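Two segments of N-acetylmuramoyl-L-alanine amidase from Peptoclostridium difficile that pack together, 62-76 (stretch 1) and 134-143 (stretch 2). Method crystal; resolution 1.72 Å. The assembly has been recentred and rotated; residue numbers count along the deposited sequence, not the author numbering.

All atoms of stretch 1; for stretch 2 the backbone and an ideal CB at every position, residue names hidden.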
ATOM      1  N   SER A  62      14.752   6.033   3.910  1.00 37.09           N
ATOM      2  CA  SER A  62      14.587   5.538   5.283  1.00 45.43           C
ATOM      3  C   SER A  62      13.137   5.660   5.762  1.00 36.22           C
ATOM      4  O   SER A  62      12.359   6.429   5.196  1.00 32.11           O
ATOM      5  CB  SER A  62      15.506   6.281   6.243  1.00 45.60           C
ATOM      6  OG  SER A  62      15.043   7.600   6.486  1.00 37.34           O
ATOM      7  N   LEU A  63      12.762   4.904   6.796  1.00 37.86           N
ATOM      8  CA  LEU A  63      11.392   4.983   7.309  1.00 36.83           C
ATOM      9  C   LEU A  63      11.095   6.380   7.852  1.00 38.72           C
ATOM     10  O   LEU A  63      10.018   6.930   7.597  1.00 35.29           O
ATOM     11  CB  LEU A  63      11.151   3.940   8.408  1.00 38.31           C
ATOM     12  CG  LEU A  63      11.370   2.500   7.963  1.00 39.21           C
ATOM     13  CD1 LEU A  63      11.076   1.529   9.102  1.00 40.34           C
ATOM     14  CD2 LEU A  63      10.500   2.207   6.762  1.00 35.33           C
ATOM     15  N   LYS A  64      12.052   6.940   8.588  1.00 36.82           N
ATOM     16  CA  LYS A  64      11.920   8.281   9.138  1.00 34.07           C
ATOM     17  C   LYS A  64      11.647   9.269   8.008  1.00 37.93           C
ATOM     18  O   LYS A  64      10.736  10.097   8.100  1.00 36.29           O
ATOM     19  CB  LYS A  64      13.183   8.676   9.900  1.00 35.97           C
ATOM     20  CG  LYS A  64      13.151  10.094  10.462  1.00 46.27           C
ATOM     21  CD  LYS A  64      14.378  10.381  11.301  1.00 47.32           C
ATOM     22  CE  LYS A  64      14.302  11.764  11.926  1.00 51.56           C
ATOM     23  NZ  LYS A  64      15.542  12.100  12.662  1.00 62.23           N
ATOM     24  N   ASP A  65      12.418   9.161   6.930  1.00 39.34           N
ATOM     25  CA  ASP A  65      12.261  10.078   5.803  1.00 36.50           C
ATOM     26  C   ASP A  65      10.890   9.960   5.131  1.00 30.81           C
ATOM     27  O   ASP A  65      10.331  10.968   4.703  1.00 34.45           O
ATOM     28  CB  ASP A  65      13.392   9.901   4.782  1.00 34.76           C
ATOM     29  CG  ASP A  65      14.671  10.617   5.191  1.00 37.12           C
ATOM     30  OD1 ASP A  65      14.707  11.234   6.285  1.00 38.37           O
ATOM     31  OD2 ASP A  65      15.665  10.574   4.421  1.00 36.32           O
ATOM     32  N   ARG A  66      10.342   8.746   5.024  1.00 26.03           N
ATOM     33  CA  ARG A  66       9.025   8.586   4.406  1.00 25.99           C
ATOM     34  C   ARG A  66       7.949   9.322   5.189  1.00 28.03           C
ATOM     35  O   ARG A  66       7.091   9.988   4.604  1.00 29.97           O
ATOM     36  CB  ARG A  66       8.661   7.105   4.254  1.00 27.33           C
ATOM     37  CG  ARG A  66       9.586   6.386   3.293  1.00 27.42           C
ATOM     38  CD  ARG A  66       9.511   4.871   3.410  1.00 28.47           C
ATOM     39  NE  ARG A  66      10.613   4.242   2.679  1.00 28.91           N
ATOM     40  CZ  ARG A  66      10.485   3.599   1.518  1.00 26.63           C
ATOM     41  NH1 ARG A  66       9.293   3.476   0.938  1.00 28.71           N
ATOM     42  NH2 ARG A  66      11.559   3.070   0.937  1.00 29.66           N
ATOM     43  N   ALA A  67       8.001   9.219   6.515  1.00 30.03           N
ATOM     44  CA  ALA A  67       7.018   9.905   7.348  1.00 32.82           C
ATOM     45  C   ALA A  67       7.214  11.415   7.249  1.00 29.90           C
ATOM     46  O   ALA A  67       6.250  12.178   7.225  1.00 33.31           O
ATOM     47  CB  ALA A  67       7.111   9.437   8.799  1.00 33.81           C
ATOM     48  N   ILE A  68       8.465  11.854   7.178  1.00 32.99           N
ATOM     49  CA  ILE A  68       8.733  13.277   7.015  1.00 33.29           C
ATOM     50  C   ILE A  68       8.166  13.778   5.687  1.00 29.76           C
ATOM     51  O   ILE A  68       7.470  14.800   5.655  1.00 34.39           O
ATOM     52  CB  ILE A  68      10.236  13.588   7.120  1.00 32.32           C
ATOM     53  CG1 ILE A  68      10.702  13.471   8.576  1.00 35.58           C
ATOM     54  CG2 ILE A  68      10.554  14.999   6.601  1.00 32.91           C
ATOM     55  CD1 ILE A  68      12.198  13.581   8.740  1.00 39.59           C
ATOM     56  N   LEU A  69       8.445  13.062   4.599  1.00 27.92           N
ATOM     57  CA  LEU A  69       7.923  13.445   3.287  1.00 28.42           C
ATOM     58  C   LEU A  69       6.399  13.501   3.297  1.00 30.64           C
ATOM     59  O   LEU A  69       5.816  14.460   2.793  1.00 32.18           O
ATOM     60  CB  LEU A  69       8.392  12.466   2.198  1.00 30.28           C
ATOM     61  CG  LEU A  69       9.893  12.496   1.905  1.00 28.33           C
ATOM     62  CD1 LEU A  69      10.300  11.296   1.052  1.00 33.34           C
ATOM     63  CD2 LEU A  69      10.300  13.823   1.247  1.00 28.48           C
ATOM     64  N   ALA A  70       5.762  12.476   3.863  1.00 33.47           N
ATOM     65  CA  ALA A  70       4.304  12.446   3.952  1.00 30.71           C
ATOM     66  C   ALA A  70       3.791  13.656   4.720  1.00 35.73           C
ATOM     67  O   ALA A  70       2.868  14.348   4.276  1.00 30.41           O
ATOM     68  CB  ALA A  70       3.813  11.138   4.612  1.00 27.81           C
ATOM     69  N   ASN A  71       4.390  13.908   5.879  1.00 31.45           N
ATOM     70  CA  ASN A  71       3.954  15.011   6.724  1.00 33.24           C
ATOM     71  C   ASN A  71       4.134  16.359   6.036  1.00 32.44           C
ATOM     72  O   ASN A  71       3.232  17.198   6.061  1.00 39.71           O
ATOM     73  CB  ASN A  71       4.675  14.981   8.075  1.00 35.12           C
ATOM     74  CG  ASN A  71       4.230  13.820   8.952  1.00 38.31           C
ATOM     75  OD1 ASN A  71       3.151  13.266   8.761  1.00 39.43           O
ATOM     76  ND2 ASN A  71       5.055  13.458   9.926  1.00 38.30           N
ATOM     77  N   ASN A  72       5.297  16.569   5.419  1.00 31.93           N
ATOM     78  CA  ASN A  72       5.548  17.824   4.722  1.00 36.32           C
ATOM     79  C   ASN A  72       4.630  18.031   3.515  1.00 39.19           C
ATOM     80  O   ASN A  72       4.412  19.160   3.085  1.00 41.09           O
ATOM     81  CB  ASN A  72       7.010  17.904   4.273  1.00 37.72           C
ATOM     82  CG  ASN A  72       7.971  18.044   5.431  1.00 44.14           C
ATOM     83  OD1 ASN A  72       7.561  18.221   6.578  1.00 46.84           O
ATOM     84  ND2 ASN A  72       9.267  17.989   5.133  1.00 44.17           N
ATOM     85  N   SER A  73       4.100  16.947   2.960  1.00 40.01           N
ATOM     86  CA  SER A  73       3.236  17.061   1.791  1.00 40.05           C
ATOM     87  C   SER A  73       1.818  17.428   2.212  1.00 43.83           C
ATOM     88  O   SER A  73       0.966  17.694   1.360  1.00 37.62           O
ATOM     89  CB  SER A  73       3.211  15.747   1.018  1.00 37.66           C
ATOM     90  OG  SER A  73       2.481  14.765   1.738  1.00 38.95           O
ATOM     91  N   SER A  74       1.584  17.452   3.527  1.00 35.44           N
ATOM     92  CA  SER A  74       0.258  17.705   4.101  1.00 36.93           C
ATOM     93  C   SER A  74      -0.814  16.819   3.458  1.00 40.99           C
ATOM     94  O   SER A  74      -1.923  17.271   3.166  1.00 40.79           O
ATOM     95  CB  SER A  74      -0.110  19.183   3.974  1.00 46.57           C
ATOM     96  OG  SER A  74       0.872  20.009   4.582  1.00 48.69           O
ATOM     97  N   ALA A  75      -0.462  15.557   3.232  1.00 34.14           N
ATOM     98  CA  ALA A  75      -1.381  14.598   2.624  1.00 34.52           C
ATOM     99  C   ALA A  75      -2.618  14.415   3.488  1.00 35.76           C
ATOM    100  O   ALA A  75      -2.550  14.549   4.717  1.00 36.47           O
ATOM    101  CB  ALA A  75      -0.691  13.261   2.432  1.00 31.03           C
ATOM    102  N   ASP A  76      -3.741  14.091   2.851  1.00 35.23           N
ATOM    103  CA  ASP A  76      -4.952  13.733   3.591  1.00 36.50           C
ATOM    104  C   ASP A  76      -4.974  12.255   3.977  1.00 37.54           C
ATOM    105  O   ASP A  76      -5.536  11.875   5.017  1.00 35.65           O
ATOM    106  CB  ASP A  76      -6.197  14.080   2.781  1.00 38.03           C
ATOM    107  CG  ASP A  76      -6.322  15.565   2.526  1.00 43.93           C
ATOM    108  OD1 ASP A  76      -6.780  16.288   3.433  1.00 46.87           O
ATOM    109  OD2 ASP A  76      -5.953  16.010   1.421  1.00 40.55           O
ATOM    110  N   UNK A 134       4.514  -0.017  12.720  1.00 33.20           N
ATOM    111  CA  UNK A 134       5.440   0.358  11.644  1.00 36.38           C
ATOM    112  C   UNK A 134       5.677   1.870  11.612  1.00 37.34           C
ATOM    113  O   UNK A 134       4.723   2.654  11.603  1.00 34.16           O
ATOM    114  CB  UNK A 134       4.899  -0.113  10.292  1.00 36.38           C
ATOM    115  N   UNK A 135       6.947   2.273  11.611  1.00 31.10           N
ATOM    116  CA  UNK A 135       7.310   3.678  11.813  1.00 36.02           C
ATOM    117  C   UNK A 135       6.604   4.646  10.855  1.00 32.46           C
ATOM    118  O   UNK A 135       6.177   5.732  11.275  1.00 36.44           O
ATOM    119  CB  UNK A 135       8.824   3.836  11.660  1.00 36.02           C
ATOM    120  N   UNK A 136       6.457   4.250   9.590  1.00 30.67           N
ATOM    121  CA  UNK A 136       5.802   5.126   8.615  1.00 33.46           C
ATOM    122  C   UNK A 136       4.354   5.426   9.009  1.00 35.14           C
ATOM    123  O   UNK A 136       3.867   6.549   8.819  1.00 32.62           O
ATOM    124  CB  UNK A 136       5.841   4.489   7.225  1.00 33.46           C
ATOM    125  N   UNK A 137       3.676   4.436   9.588  1.00 29.28           N
ATOM    126  CA  UNK A 137       2.321   4.636  10.072  1.00 31.27           C
ATOM    127  C   UNK A 137       2.342   5.434  11.367  1.00 36.80           C
ATOM    128  O   UNK A 137       1.554   6.368  11.554  1.00 33.40           O
ATOM    129  CB  UNK A 137       1.616   3.294  10.279  1.00 31.27           C
ATOM    130  N   UNK A 138       3.241   5.040  12.265  1.00 35.39           N
ATOM    131  CA  UNK A 138       3.308   5.617  13.600  1.00 35.11           C
ATOM    132  C   UNK A 138       3.621   7.110  13.597  1.00 37.32           C
ATOM    133  O   UNK A 138       3.025   7.874  14.369  1.00 43.52           O
ATOM    134  CB  UNK A 138       4.363   4.877  14.425  1.00 35.11           C
ATOM    135  N   UNK A 139       4.543   7.522  12.730  1.00 37.96           N
ATOM    136  CA  UNK A 139       5.045   8.891  12.756  1.00 39.40           C
ATOM    137  C   UNK A 139       4.431   9.807  11.698  1.00 31.45           C
ATOM    138  O   UNK A 139       4.769  10.990  11.641  1.00 38.25           O
ATOM    139  CB  UNK A 139       6.565   8.873  12.580  1.00 39.40           C
ATOM    140  N   UNK A 140       3.525   9.276  10.875  1.00 33.99           N
ATOM    141  CA  UNK A 140       2.774  10.133   9.951  1.00 37.38           C
ATOM    142  C   UNK A 140       1.583  10.808  10.653  1.00 38.74           C
ATOM    143  O   UNK A 140       1.021  10.260  11.610  1.00 39.76           O
ATOM    144  CB  UNK A 140       2.281   9.313   8.757  1.00 37.38           C
ATOM    145  N   UNK A 141       1.214  12.000  10.182  1.00 36.09           N
ATOM    146  CA  UNK A 141       0.231  12.838  10.863  1.00 39.61           C
ATOM    147  C   UNK A 141      -1.202  12.753  10.349  1.00 43.41           C
ATOM    148  O   UNK A 141      -2.089  13.441  10.863  1.00 48.71           O
ATOM    149  CB  UNK A 141       0.687  14.296  10.775  1.00 39.61           C
ATOM    150  N   UNK A 142      -1.434  11.932   9.335  1.00 38.04           N
ATOM    151  CA  UNK A 142      -2.754  11.846   8.741  1.00 34.03           C
ATOM    152  C   UNK A 142      -3.177  10.390   8.744  1.00 30.46           C
ATOM    153  O   UNK A 142      -2.346   9.521   9.037  1.00 29.56           O
ATOM    154  CB  UNK A 142      -2.771  12.426   7.325  1.00 34.03           C
ATOM    155  N   UNK A 143      -4.463  10.116   8.439  1.00 32.42           N
ATOM    156  CA  UNK A 143      -4.864   8.713   8.279  1.00 33.41           C
ATOM    157  C   UNK A 143      -3.932   7.959   7.330  1.00 35.15           C
ATOM    158  O   UNK A 143      -3.680   8.413   6.208  1.00 32.97           O
ATOM    159  CB  UNK A 143      -6.302   8.632   7.763  1.00 33.41           C
TER

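Position 134 sits right before a helix, and its CA-to-CB bond points sideways. No atom of stretch 1 lies within 5.5 Å of the ideal CB. A short polar residue could cap the helix without relying on stretch 1, while a long apolar one could reach L63. The residue is F134. Its chi1 is t, and the ring end comes nearer than its base: F134 CZ lies 3.5 Å from L63 CD2, an apolar contact.

Position 135 opens the helix and points toward stretch 1. The ideal CB is 4.0 Å from L63 CB, and the first turn of helix 63-72 runs alongside. A medium or long chain would fit, apolar against L63 or polar with its end in the open. The residue is E135, extended with chi1 and chi2 both t. Its OE1 lies 3.7 Å from L63 CB and its OE2 3.8 Å from K64 CA. K64 NZ lies 7.0 Å from E135 OE2, so the opposite charges do not pair.

Position 136 points sideways, with its ideal CB 4.9 Å from both L63 O and R66 CB. The gap is modest and lined largely by carbon, so a small or medium apolar side chain suits it. The residue is V136. Its CG2 fills the space, 3.8 Å from L63 CD2 and 3.9 Å from R66 CB.

Position 137 points away, and stretch 1 sets no demand on it. It is L137. Position 138 points sideways with nothing of stretch 1 near its CB, so many residues would do. It is R138, whose side chain meets that of position 139.

Position 139 has its ideal CB 3.9 Å from A67 CB. The methyl of A67 leaves room for the backbone to come close, and a side chain that turns outward would fit. The residue is E139, with chi1 m and its end leading away. R138 NE forms a salt bridge with E139 OE2 at 2.9 Å. The backbone of E139 serves the contact: N71 ND2 donates to E139 O at 3.0 Å, with a nearly straight angle of 165°.

Position 140 lies beside A67, with the two CA atoms 5.0 Å apart. The ideal CB is 4.0 Å from N71 OD1 and 4.8 Å from A70 CB, which favours a small residue. It is S140. Its OG lies 2.6 Å from V136 O, turned back to its own helix.

Position 141 points toward N71, its ideal CB 3.3 Å from OD1. Its backbone N donates to N71 OD1 at 2.7 Å, so N71 grips the chain through both ends of its amide. A polar residue would suit. It is N141; its ND2 is 3.3 Å from N71 OD1, but the angle is too poor for a hydrogen bond.

Position 142 points toward A75 and D76. The small A70 and A75 leave space for a long, flexible apolar chain. The residue is M142, a selenomethionine. SE lies 4.3 Å from A70 CB, and CE 4.1 Å from A75 CB.

Position 143 points sideways, its ideal CB 4.3 Å from D76 O. Its phi of -50° suits most residues, a ring-closed one included, and a compact side chain would fit beside that oxygen. It is P143, with CD 3.5 Å from D76 O.

Stretch 2, residues 134-143: FEVLRESNMP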
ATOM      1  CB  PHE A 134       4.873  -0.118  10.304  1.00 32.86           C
ATOM      2  CG  PHE A 134       5.807   0.062   9.132  1.00 29.35           C
ATOM      3  CD1 PHE A 134       7.027  -0.613   9.084  1.00 39.88           C
ATOM      4  CD2 PHE A 134       5.446   0.870   8.060  1.00 33.05           C
ATOM      5  CE1 PHE A 134       7.879  -0.465   7.993  1.00 42.45           C
ATOM      6  CE2 PHE A 134       6.293   1.022   6.957  1.00 32.91           C
ATOM      7  CZ  PHE A 134       7.509   0.357   6.929  1.00 35.45           C
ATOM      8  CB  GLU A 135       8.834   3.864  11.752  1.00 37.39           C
ATOM      9  CG  GLU A 135       9.285   5.302  12.020  1.00 35.29           C
ATOM     10  CD  GLU A 135      10.785   5.447  12.172  1.00 45.47           C
ATOM     11  OE1 GLU A 135      11.513   4.441  12.048  1.00 48.46           O
ATOM     12  OE2 GLU A 135      11.236   6.580  12.429  1.00 48.68           O
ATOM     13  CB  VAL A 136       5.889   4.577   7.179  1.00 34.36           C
ATOM     14  CG1 VAL A 136       5.221   5.524   6.200  1.00 35.14           C
ATOM     15  CG2 VAL A 136       7.344   4.382   6.779  1.00 29.26           C
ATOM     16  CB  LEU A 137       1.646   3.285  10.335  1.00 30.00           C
ATOM     17  CG  LEU A 137       1.567   2.323   9.146  1.00 30.67           C
ATOM     18  CD1 LEU A 137       0.826   1.043   9.532  1.00 29.89           C
ATOM     19  CD2 LEU A 137       0.899   2.986   7.957  1.00 29.36           C
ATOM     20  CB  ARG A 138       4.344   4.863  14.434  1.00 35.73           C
ATOM     21  CG  ARG A 138       4.385   5.293  15.885  1.00 42.25           C
ATOM     22  CD  ARG A 138       5.522   4.626  16.633  1.00 54.56           C
ATOM     23  NE  ARG A 138       6.822   5.115  16.181  1.00 56.15           N
ATOM     24  CZ  ARG A 138       7.784   4.337  15.697  1.00 59.50           C
ATOM     25  NH1 ARG A 138       7.594   3.027  15.601  1.00 50.58           N
ATOM     26  NH2 ARG A 138       8.938   4.863  15.310  1.00 61.21           N
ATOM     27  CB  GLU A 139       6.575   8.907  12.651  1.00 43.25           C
ATOM     28  CG  GLU A 139       7.286   8.092  13.732  1.00 43.23           C
ATOM     29  CD  GLU A 139       7.103   8.656  15.126  1.00 54.75           C
ATOM     30  OE1 GLU A 139       6.716   9.833  15.253  1.00 54.22           O
ATOM     31  OE2 GLU A 139       7.347   7.917  16.103  1.00 61.50           O
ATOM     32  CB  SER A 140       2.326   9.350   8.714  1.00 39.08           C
ATOM     33  OG  SER A 140       1.753   8.112   9.084  1.00 41.43           O
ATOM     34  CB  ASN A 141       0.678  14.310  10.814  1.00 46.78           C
ATOM     35  CG  ASN A 141       1.937  14.562  11.601  1.00 48.65           C
ATOM     36  OD1 ASN A 141       2.204  13.883  12.589  1.00 62.99           O
ATOM     37  ND2 ASN A 141       2.720  15.548  11.171  1.00 48.58           N
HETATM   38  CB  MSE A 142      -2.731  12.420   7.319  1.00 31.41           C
HETATM   39  CG  MSE A 142      -2.039  11.573   6.264  1.00 31.26           C
HETATM   40 SE   MSE A 142      -0.092  11.378   6.369  0.61 30.89          SE
HETATM   41  CE  MSE A 142       0.417  13.257   6.358  1.00 38.07           C
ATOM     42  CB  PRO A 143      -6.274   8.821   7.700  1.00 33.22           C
ATOM     43  CG  PRO A 143      -6.820  10.070   8.329  1.00 35.61           C
ATOM     44  CD  PRO A 143      -5.626  11.024   8.387  1.00 35.60           C
TER
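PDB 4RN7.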